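Local coordinates for HIT domain-containing protein (Sulfolobus tokodaii, PDB 2EO4), which binds zinc and is probably a nucleotide-binding hydrolase of the histidine triad family, perhaps acting on adenylylsulfate, at residues Ile7-Glu12 / Val16-Lys21; Glu20-Ile25 / Leu55-Lys60; Lys42-Glu45 / Glu49-Glu52. All blocks are in the same frame, centred on the assembly; numbering follows the deposited sequence.

Contact 1 of 3, residues Ile7-Glu12 / Val16-Lys21; sequences INRELE and VYEDEK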
loop_
_atom_site.group_PDB
_atom_site.type_symbol
_atom_site.label_atom_id
_atom_site.label_comp_id
_atom_site.label_asym_id
_atom_site.label_seq_id
_atom_site.Cartn_x
_atom_site.Cartn_y
_atom_site.Cartn_z
ATOM N N ILE A 7 -6.661 -19.379 -6.480
ATOM C CA ILE A 7 -7.396 -18.884 -7.640
ATOM C C ILE A 7 -7.917 -20.056 -8.472
ATOM O O ILE A 7 -9.051 -20.029 -8.964
ATOM C CB ILE A 7 -6.494 -18.004 -8.539
ATOM C CG1 ILE A 7 -6.156 -16.697 -7.817
ATOM C CG2 ILE A 7 -7.188 -17.723 -9.870
ATOM C CD1 ILE A 7 -7.362 -15.857 -7.479
ATOM N N ASN A 8 -7.084 -21.080 -8.620
ATOM C CA ASN A 8 -7.445 -22.260 -9.402
ATOM C C ASN A 8 -8.220 -23.308 -8.609
ATOM O O ASN A 8 -8.479 -24.407 -9.110
ATOM C CB ASN A 8 -6.190 -22.897 -10.003
ATOM C CG ASN A 8 -5.489 -21.983 -10.991
ATOM O OD1 ASN A 8 -6.131 -21.366 -11.837
ATOM N ND2 ASN A 8 -4.166 -21.902 -10.896
ATOM N N ARG A 9 -8.589 -22.967 -7.377
ATOM C CA ARG A 9 -9.344 -23.869 -6.512
ATOM C C ARG A 9 -8.617 -25.180 -6.228
ATOM O O ARG A 9 -9.244 -26.238 -6.117
ATOM C CB ARG A 9 -10.718 -24.167 -7.122
ATOM C CG ARG A 9 -11.800 -23.146 -6.778
ATOM C CD ARG A 9 -11.503 -21.752 -7.318
ATOM N NE ARG A 9 -12.568 -20.821 -6.953
ATOM C CZ ARG A 9 -12.655 -19.564 -7.378
ATOM N NH1 ARG A 9 -11.734 -19.067 -8.192
ATOM N NH2 ARG A 9 -13.671 -18.805 -6.991
ATOM N N GLU A 10 -7.296 -25.102 -6.109
ATOM C CA GLU A 10 -6.472 -26.271 -5.824
ATOM C C GLU A 10 -6.138 -26.240 -4.341
ATOM O O GLU A 10 -5.663 -27.223 -3.771
ATOM C CB GLU A 10 -5.180 -26.214 -6.640
ATOM C CG GLU A 10 -5.404 -25.926 -8.113
ATOM C CD GLU A 10 -4.109 -25.756 -8.880
ATOM O OE1 GLU A 10 -3.172 -25.135 -8.339
ATOM O OE2 GLU A 10 -4.035 -26.230 -10.034
ATOM N N LEU A 11 -6.395 -25.091 -3.727
ATOM C CA LEU A 11 -6.129 -24.878 -2.313
ATOM C C LEU A 11 -7.278 -24.054 -1.749
ATOM O O LEU A 11 -7.753 -23.117 -2.394
ATOM C CB LEU A 11 -4.805 -24.126 -2.149
ATOM C CG LEU A 11 -4.262 -23.891 -0.738
ATOM C CD1 LEU A 11 -4.004 -25.224 -0.043
ATOM C CD2 LEU A 11 -2.977 -23.085 -0.836
ATOM N N GLU A 12 -7.722 -24.408 -0.550
ATOM C CA GLU A 12 -8.829 -23.712 0.092
ATOM C C GLU A 12 -8.551 -22.241 0.389
ATOM O O GLU A 12 -7.466 -21.870 0.840
ATOM C CB GLU A 12 -9.213 -24.430 1.386
ATOM C CG GLU A 12 -10.359 -23.786 2.142
ATOM C CD GLU A 12 -10.784 -24.599 3.349
ATOM O OE1 GLU A 12 -11.202 -25.762 3.163
ATOM O OE2 GLU A 12 -10.697 -24.079 4.482
ATOM N N VAL A 16 -13.931 -13.015 -1.003
ATOM C CA VAL A 16 -14.893 -11.998 -0.593
ATOM C C VAL A 16 -15.129 -11.071 -1.784
ATOM O O VAL A 16 -16.047 -10.249 -1.780
ATOM C CB VAL A 16 -14.415 -11.172 0.634
ATOM C CG1 VAL A 16 -14.279 -12.088 1.851
ATOM C CG2 VAL A 16 -13.102 -10.469 0.329
ATOM N N TYR A 17 -14.287 -11.217 -2.804
ATOM C CA TYR A 17 -14.401 -10.436 -4.033
ATOM C C TYR A 17 -13.703 -11.154 -5.174
ATOM O O TYR A 17 -12.648 -11.763 -4.993
ATOM C CB TYR A 17 -13.768 -9.045 -3.893
ATOM C CG TYR A 17 -13.808 -8.255 -5.190
ATOM C CD1 TYR A 17 -14.933 -7.513 -5.541
ATOM C CD2 TYR A 17 -12.742 -8.300 -6.093
ATOM C CE1 TYR A 17 -15.003 -6.835 -6.758
ATOM C CE2 TYR A 17 -12.800 -7.626 -7.318
ATOM C CZ TYR A 17 -13.935 -6.897 -7.640
ATOM O OH TYR A 17 -14.008 -6.230 -8.844
ATOM N N GLU A 18 -14.289 -11.080 -6.360
ATOM C CA GLU A 18 -13.671 -11.706 -7.513
ATOM C C GLU A 18 -14.260 -11.203 -8.816
ATOM O O GLU A 18 -15.467 -10.990 -8.925
ATOM C CB GLU A 18 -13.805 -13.236 -7.442
ATOM C CG GLU A 18 -13.193 -13.969 -8.642
ATOM C CD GLU A 18 -13.241 -15.488 -8.517
ATOM O OE1 GLU A 18 -14.108 -16.010 -7.786
ATOM O OE2 GLU A 18 -12.416 -16.164 -9.168
ATOM N N ASP A 19 -13.381 -10.960 -9.779
ATOM C CA ASP A 19 -13.792 -10.561 -11.116
ATOM C C ASP A 19 -12.866 -11.307 -12.064
ATOM O O ASP A 19 -12.151 -12.215 -11.639
ATOM C CB ASP A 19 -13.738 -9.032 -11.334
ATOM C CG ASP A 19 -12.366 -8.430 -11.115
ATOM O OD1 ASP A 19 -11.353 -9.030 -11.528
ATOM O OD2 ASP A 19 -12.308 -7.315 -10.547
ATOM N N GLU A 20 -12.870 -10.948 -13.340
ATOM C CA GLU A 20 -12.037 -11.654 -14.304
ATOM C C GLU A 20 -10.531 -11.585 -14.079
ATOM O O GLU A 20 -9.811 -12.519 -14.435
ATOM C CB GLU A 20 -12.359 -11.168 -15.721
ATOM C CG GLU A 20 -13.753 -11.542 -16.186
ATOM C CD GLU A 20 -13.998 -13.040 -16.130
ATOM O OE1 GLU A 20 -13.260 -13.791 -16.804
ATOM O OE2 GLU A 20 -14.928 -13.466 -15.410
ATOM N N LYS A 21 -10.048 -10.504 -13.474
ATOM C CA LYS A 21 -8.610 -10.357 -13.271
ATOM C C LYS A 21 -8.115 -10.181 -11.838
ATOM O O LYS A 21 -6.909 -10.207 -11.599
ATOM C CB LYS A 21 -8.093 -9.189 -14.114
ATOM C CG LYS A 21 -8.266 -9.383 -15.614
ATOM C CD LYS A 21 -7.547 -8.292 -16.393
ATOM C CE LYS A 21 -7.680 -8.501 -17.895
ATOM N NZ LYS A 21 -6.873 -7.507 -18.666
#

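Contact 2 of 3, residues Glu20-Ile25 / Leu55-Lys60; sequences EKFAAI and LAELAK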
loop_
_atom_site.group_PDB
_atom_site.type_symbol
_atom_site.label_atom_id
_atom_site.label_comp_id
_atom_site.label_asym_id
_atom_site.label_seq_id
_atom_site.Cartn_x
_atom_site.Cartn_y
_atom_site.Cartn_z
ATOM N N GLU A 20 -12.870 -10.948 -13.340
ATOM C CA GLU A 20 -12.037 -11.654 -14.304
ATOM C C GLU A 20 -10.531 -11.585 -14.079
ATOM O O GLU A 20 -9.811 -12.519 -14.435
ATOM C CB GLU A 20 -12.359 -11.168 -15.721
ATOM C CG GLU A 20 -13.753 -11.542 -16.186
ATOM C CD GLU A 20 -13.998 -13.040 -16.130
ATOM O OE1 GLU A 20 -13.260 -13.791 -16.804
ATOM O OE2 GLU A 20 -14.928 -13.466 -15.410
ATOM N N LYS A 21 -10.048 -10.504 -13.474
ATOM C CA LYS A 21 -8.610 -10.357 -13.271
ATOM C C LYS A 21 -8.115 -10.181 -11.838
ATOM O O LYS A 21 -6.909 -10.207 -11.599
ATOM C CB LYS A 21 -8.093 -9.189 -14.114
ATOM C CG LYS A 21 -8.266 -9.383 -15.614
ATOM C CD LYS A 21 -7.547 -8.292 -16.393
ATOM C CE LYS A 21 -7.680 -8.501 -17.895
ATOM N NZ LYS A 21 -6.873 -7.507 -18.666
ATOM N N PHE A 22 -9.031 -9.998 -10.894
ATOM C CA PHE A 22 -8.642 -9.800 -9.500
ATOM C C PHE A 22 -9.503 -10.577 -8.523
ATOM O O PHE A 22 -10.567 -11.085 -8.875
ATOM C CB PHE A 22 -8.705 -8.312 -9.139
ATOM C CG PHE A 22 -7.762 -7.460 -9.932
ATOM C CD1 PHE A 22 -8.080 -7.069 -11.230
ATOM C CD2 PHE A 22 -6.535 -7.081 -9.397
ATOM C CE1 PHE A 22 -7.184 -6.314 -11.984
ATOM C CE2 PHE A 22 -5.631 -6.325 -10.142
ATOM C CZ PHE A 22 -5.955 -5.942 -11.440
ATOM N N ALA A 23 -9.025 -10.667 -7.286
ATOM C CA ALA A 23 -9.751 -11.357 -6.234
ATOM C C ALA A 23 -9.273 -10.855 -4.878
ATOM O O ALA A 23 -8.183 -10.297 -4.754
ATOM C CB ALA A 23 -9.528 -12.862 -6.337
ATOM N N ALA A 24 -10.115 -11.039 -3.873
ATOM C CA ALA A 24 -9.791 -10.658 -2.506
ATOM C C ALA A 24 -10.135 -11.906 -1.707
ATOM O O ALA A 24 -11.229 -12.457 -1.847
ATOM C CB ALA A 24 -10.644 -9.478 -2.058
ATOM N N ILE A 25 -9.195 -12.356 -0.884
ATOM C CA ILE A 25 -9.377 -13.572 -0.102
ATOM C C ILE A 25 -9.063 -13.327 1.366
ATOM O O ILE A 25 -8.141 -12.582 1.686
ATOM C CB ILE A 25 -8.432 -14.666 -0.638
ATOM C CG1 ILE A 25 -8.745 -14.927 -2.116
ATOM C CG2 ILE A 25 -8.562 -15.940 0.189
ATOM C CD1 ILE A 25 -7.568 -15.464 -2.903
ATOM N N LEU A 55 -1.539 -2.546 -11.842
ATOM C CA LEU A 55 -1.422 -1.767 -10.610
ATOM C C LEU A 55 -2.548 -0.748 -10.477
ATOM O O LEU A 55 -3.054 -0.510 -9.379
ATOM C CB LEU A 55 -0.065 -1.053 -10.553
ATOM C CG LEU A 55 1.168 -1.947 -10.390
ATOM C CD1 LEU A 55 2.422 -1.086 -10.328
ATOM C CD2 LEU A 55 1.039 -2.775 -9.114
ATOM N N ALA A 56 -2.942 -0.150 -11.596
ATOM C CA ALA A 56 -4.012 0.842 -11.583
ATOM C C ALA A 56 -5.340 0.215 -11.181
ATOM O O ALA A 56 -6.068 0.761 -10.348
ATOM C CB ALA A 56 -4.136 1.498 -12.962
ATOM N N GLU A 57 -5.658 -0.932 -11.771
ATOM C CA GLU A 57 -6.908 -1.610 -11.456
ATOM C C GLU A 57 -6.850 -2.196 -10.050
ATOM O O GLU A 57 -7.858 -2.239 -9.348
ATOM C CB GLU A 57 -7.185 -2.715 -12.478
ATOM C CG GLU A 57 -8.549 -3.377 -12.326
ATOM C CD GLU A 57 -9.693 -2.375 -12.259
ATOM O OE1 GLU A 57 -9.692 -1.405 -13.051
ATOM O OE2 GLU A 57 -10.599 -2.564 -11.417
ATOM N N LEU A 58 -5.666 -2.648 -9.645
ATOM C CA LEU A 58 -5.485 -3.212 -8.310
ATOM C C LEU A 58 -5.841 -2.155 -7.266
ATOM O O LEU A 58 -6.510 -2.439 -6.274
ATOM C CB LEU A 58 -4.029 -3.654 -8.116
ATOM C CG LEU A 58 -3.640 -4.166 -6.722
ATOM C CD1 LEU A 58 -4.456 -5.400 -6.381
ATOM C CD2 LEU A 58 -2.149 -4.488 -6.686
ATOM N N ALA A 59 -5.394 -0.926 -7.497
ATOM C CA ALA A 59 -5.670 0.162 -6.563
ATOM C C ALA A 59 -7.172 0.394 -6.413
ATOM O O ALA A 59 -7.658 0.678 -5.319
ATOM C CB ALA A 59 -4.991 1.441 -7.032
ATOM N N LYS A 60 -7.899 0.280 -7.520
ATOM C CA LYS A 60 -9.344 0.484 -7.507
ATOM C C LYS A 60 -10.059 -0.642 -6.769
ATOM O O LYS A 60 -11.033 -0.407 -6.049
ATOM C CB LYS A 60 -9.865 0.596 -8.945
ATOM C CG LYS A 60 -9.264 1.766 -9.703
ATOM C CD LYS A 60 -9.742 1.815 -11.146
ATOM C CE LYS A 60 -9.004 2.900 -11.919
ATOM N NZ LYS A 60 -9.459 2.991 -13.335
#

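Contact 3 of 3, residues Lys42-Glu45 / Glu49-Glu52; sequences KHFE and EADE. With ZN (zinc ion), chain B.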
loop_
_atom_site.group_PDB
_atom_site.type_symbol
_atom_site.label_atom_id
_atom_site.label_comp_id
_atom_site.label_asym_id
_atom_site.label_seq_id
_atom_site.Cartn_x
_atom_site.Cartn_y
_atom_site.Cartn_z
ATOM N N LYS A 42 -3.246 -12.771 -12.224
ATOM C CA LYS A 42 -1.999 -13.055 -12.923
ATOM C C LYS A 42 -0.862 -12.998 -11.906
ATOM O O LYS A 42 -0.843 -12.130 -11.030
ATOM C CB LYS A 42 -1.751 -12.033 -14.033
ATOM C CG LYS A 42 -0.438 -12.253 -14.765
ATOM C CD LYS A 42 -0.295 -11.323 -15.957
ATOM C CE LYS A 42 1.009 -11.579 -16.696
ATOM N NZ LYS A 42 1.147 -10.707 -17.896
ATOM N N HIS A 43 0.084 -13.921 -12.034
ATOM C CA HIS A 43 1.208 -14.009 -11.113
ATOM C C HIS A 43 2.346 -13.016 -11.369
ATOM O O HIS A 43 2.945 -13.001 -12.441
ATOM C CB HIS A 43 1.772 -15.436 -11.137
ATOM C CG HIS A 43 2.849 -15.680 -10.127
ATOM N ND1 HIS A 43 2.597 -16.231 -8.888
ATOM C CD2 HIS A 43 4.180 -15.435 -10.167
ATOM C CE1 HIS A 43 3.729 -16.314 -8.209
ATOM N NE2 HIS A 43 4.703 -15.837 -8.963
ATOM N N PHE A 44 2.624 -12.189 -10.365
ATOM C CA PHE A 44 3.716 -11.214 -10.396
ATOM C C PHE A 44 4.433 -11.423 -9.064
ATOM O O PHE A 44 3.783 -11.540 -8.028
ATOM C CB PHE A 44 3.186 -9.775 -10.467
ATOM C CG PHE A 44 2.550 -9.424 -11.780
ATOM C CD1 PHE A 44 3.323 -9.303 -12.931
ATOM C CD2 PHE A 44 1.180 -9.208 -11.865
ATOM C CE1 PHE A 44 2.736 -8.969 -14.150
ATOM C CE2 PHE A 44 0.582 -8.873 -13.078
ATOM C CZ PHE A 44 1.365 -8.753 -14.222
ATOM N N GLU A 45 5.760 -11.484 -9.091
ATOM C CA GLU A 45 6.538 -11.711 -7.874
ATOM C C GLU A 45 6.259 -10.702 -6.770
ATOM O O GLU A 45 6.200 -11.057 -5.588
ATOM C CB GLU A 45 8.034 -11.698 -8.191
ATOM C CG GLU A 45 8.506 -12.898 -8.995
ATOM C CD GLU A 45 8.376 -14.197 -8.223
ATOM O OE1 GLU A 45 9.014 -14.322 -7.156
ATOM O OE2 GLU A 45 7.634 -15.092 -8.681
ATOM N N GLU A 49 7.089 -5.746 -10.136
ATOM C CA GLU A 49 7.081 -6.557 -11.355
ATOM C C GLU A 49 5.778 -6.476 -12.140
ATOM O O GLU A 49 5.696 -6.967 -13.265
ATOM C CB GLU A 49 7.374 -8.022 -11.016
ATOM C CG GLU A 49 8.752 -8.276 -10.431
ATOM C CD GLU A 49 9.869 -7.868 -11.367
ATOM O OE1 GLU A 49 9.756 -8.145 -12.581
ATOM O OE2 GLU A 49 10.865 -7.281 -10.889
ATOM N N ALA A 50 4.761 -5.853 -11.552
ATOM C CA ALA A 50 3.467 -5.732 -12.209
ATOM C C ALA A 50 3.431 -4.558 -13.183
ATOM O O ALA A 50 4.067 -3.531 -12.948
ATOM C CB ALA A 50 2.368 -5.569 -11.163
ATOM N N ASP A 51 2.688 -4.718 -14.276
ATOM C CA ASP A 51 2.558 -3.654 -15.270
ATOM C C ASP A 51 1.660 -2.560 -14.694
ATOM O O ASP A 51 0.918 -2.798 -13.741
ATOM C CB ASP A 51 1.939 -4.195 -16.564
ATOM C CG ASP A 51 0.555 -4.770 -16.348
ATOM O OD1 ASP A 51 0.453 -5.908 -15.849
ATOM O OD2 ASP A 51 -0.435 -4.075 -16.663
ATOM N N GLU A 52 1.716 -1.369 -15.282
ATOM C CA GLU A 52 0.922 -0.243 -14.796
ATOM C C GLU A 52 -0.591 -0.441 -14.830
ATOM O O GLU A 52 -1.292 0.012 -13.926
ATOM C CB GLU A 52 1.287 1.032 -15.564
ATOM C CG GLU A 52 2.736 1.453 -15.397
ATOM C CD GLU A 52 3.005 2.841 -15.949
ATOM O OE1 GLU A 52 2.525 3.145 -17.060
ATOM O OE2 GLU A 52 3.701 3.625 -15.275
HETATM ZN ZN ZN B . 0.923 -16.893 -8.032
#

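Contact 1 of 3, residues Ile7-Glu12 / Val16-Lys21
Glu18 OE2 is gripped by two basic side chains: Arg9 NH1 donates to it at 3.1 Å, and Lys41 forms a second salt bridge to the same oxygen. The other carboxylate oxygen, Glu18 OE1, takes Arg9 NH2 at 2.9 Å, with an N-H...O angle of 172°. The guanidinium thus meets the carboxylate end-on, one nitrogen to each oxygen. Both oxygens are met on their syn side. The two flat groups lie nearly in one plane, 16° apart. The carboxylate is therefore held against rotation, and its charge is probably balanced by two basic residues.

Arg9 NH1 has a further acceptor. It donates to Ile7 O at 3.0 Å, also near the guanidinium plane, so this nitrogen ties the salt bridge to the end of helix 2-7. That helix closes in a Schellman motif. Arg9, with its positive phi, is the C-prime residue, and its N bonds back to Ile6 O while Glu10 N bonds to Ser5 O. Arg9 bends at chi2, then runs straight to the guanidinium, which also makes a cation-pi contact with Phe15.

Glu18 reaches out from edge strand 15-18 of the HIT-domain sheet with an extended chain, its CG anti to the backbone N (chi1 179°). Just before it, Val16 and Tyr17 both face Ala24 in a classic beta bulge. Beyond it the strand gives way to an Asx turn, in which Asp19 OD1 accepts from Lys21 N at 2.8 Å. Tyr17 OH donates to the other oxygen, Asp19 OD2, at 2.6 Å.

Contact 2 of 3, residues Glu20-Ile25 / Leu55-Lys60
Phe22 makes all the close contacts between residues 20-25 and 55-60, and they are of two kinds. The first is apolar packing on Leu58. Phe22 CE2 lies 3.6 Å from Leu58 CA and 3.7 Å from Leu58 CB, so the ring rests partly on the helix backbone. Leu58 CD1 comes to 4.0 Å from Phe22 CD2. The two side chains cross at about a right angle. Leu58 also packs on Leu95 and on Val38 of strand 36-40, the middle strand of the sheet.

The second kind is contact with the aliphatic part of an acidic side chain. Glu57 CG approaches Phe22 CE1 to 3.3 Å, and Glu57 CB sits 3.6 Å from Phe22 CZ. The approach is oblique to the ring. Glu57 CG stands anti to the backbone N (chi1 -173°), which swings that methylene against Phe22, and the chain then bends at chi2. The carboxylate plane is turned 61° from the ring.

This is a helix laid over an antiparallel sheet, as in the HIT fold. Thr54 and Val61 of the same helix and Pro40 of the neighbouring strand add to the surroundings of Phe22. On another side of the helix Ala56 packs on Ala56 of the second subunit, and Ala59 O accepts from Tyr47 OH of that subunit. With an alanine in place of Phe22, a gap would probably open between strand and helix, and Leu58 and the Glu57 methylenes would lose the ring they pack on.

Across these two segments the closest contacts are between carbons, some of them in the helix backbone. The joint therefore depends on shape and burial, with Glu57 CB and CG serving as part of the apolar surface.

Contact 3 of 3, residues Lys42-Glu45 / Glu49-Glu52
Phe44 and Ala50 form the tight part of this contact. Ala50 CA lies over one face of the Phe44 ring, 3.8 Å from its centroid and 16° off the ring normal, in a CH-pi interaction. The touch is offset toward the rim, and Ala50 CB follows at 3.9 Å from Phe44 CD2. The carbonyl of the tightly packed Ala50 accepts from Lys63 NZ of the second subunit. Phe44 CG is anti to the carbonyl carbon (chi1 -70°), which carries the ring over to the residue 49-51 backbone. Two oxygens approach the ring obliquely: Glu49 O is 3.3 Å from Phe44 CD1, and Asp51 OD1 is 3.4 Å from Phe44 CZ. Asp51 OD1 has its polar partner elsewhere, in the hydroxyl of Thr54.

Both segments belong to the loop between strand 36-40 and helix 52-72. Asp51 is the N-cap of that helix, its side chain capping a backbone N in the first turn. On the other flank, His43 belongs to a zinc site. Its ND1 binds the zinc ion at 2.0 Å, and Cys1, Cys4 and His94 complete a Cys2His2 set. The opposite ring nitrogen, His43 NE2, donates to Glu45 OE2 at 3.0 Å. That oxygen lies near the imidazole plane but is met from above its own carboxylate plane. Bonds to zinc and to Glu45 together restrict rotation of the imidazole, and the carboxylate may make it a stronger electron donor to the metal.

The Glu45 and Glu49 side is looser. Both residues are exposed. Their chains meet only where Glu45 CB comes to 4.2 Å from Glu49 CG, and the carboxylate of Glu49 leads away from the contact.

How the contacts relate
Contacts 1 and 2 share Glu20 and Lys21, and their centres are about 12 Å apart. They meet at the neighbouring strands 15-18 and 22-26 of the antiparallel sheet. Contact 3 lies within the chain loop closed by contact 2, about 11 Å from it between centres. Ala50 CB touches Leu55 CD2 at 3.7 Å, linking the two near the start of helix 52-72. Contacts 1 and 3 come in series along the chain, with centres about 17 Å apart. Within one HIT domain, contact 1 ties the end of helix 2-7 to the sheet edge, contact 2 lays helix 52-72 on the sheet, and contact 3 shapes the loop that leads from a zinc ligand into that helix. Contacts 2 and 3 also reach the second subunit.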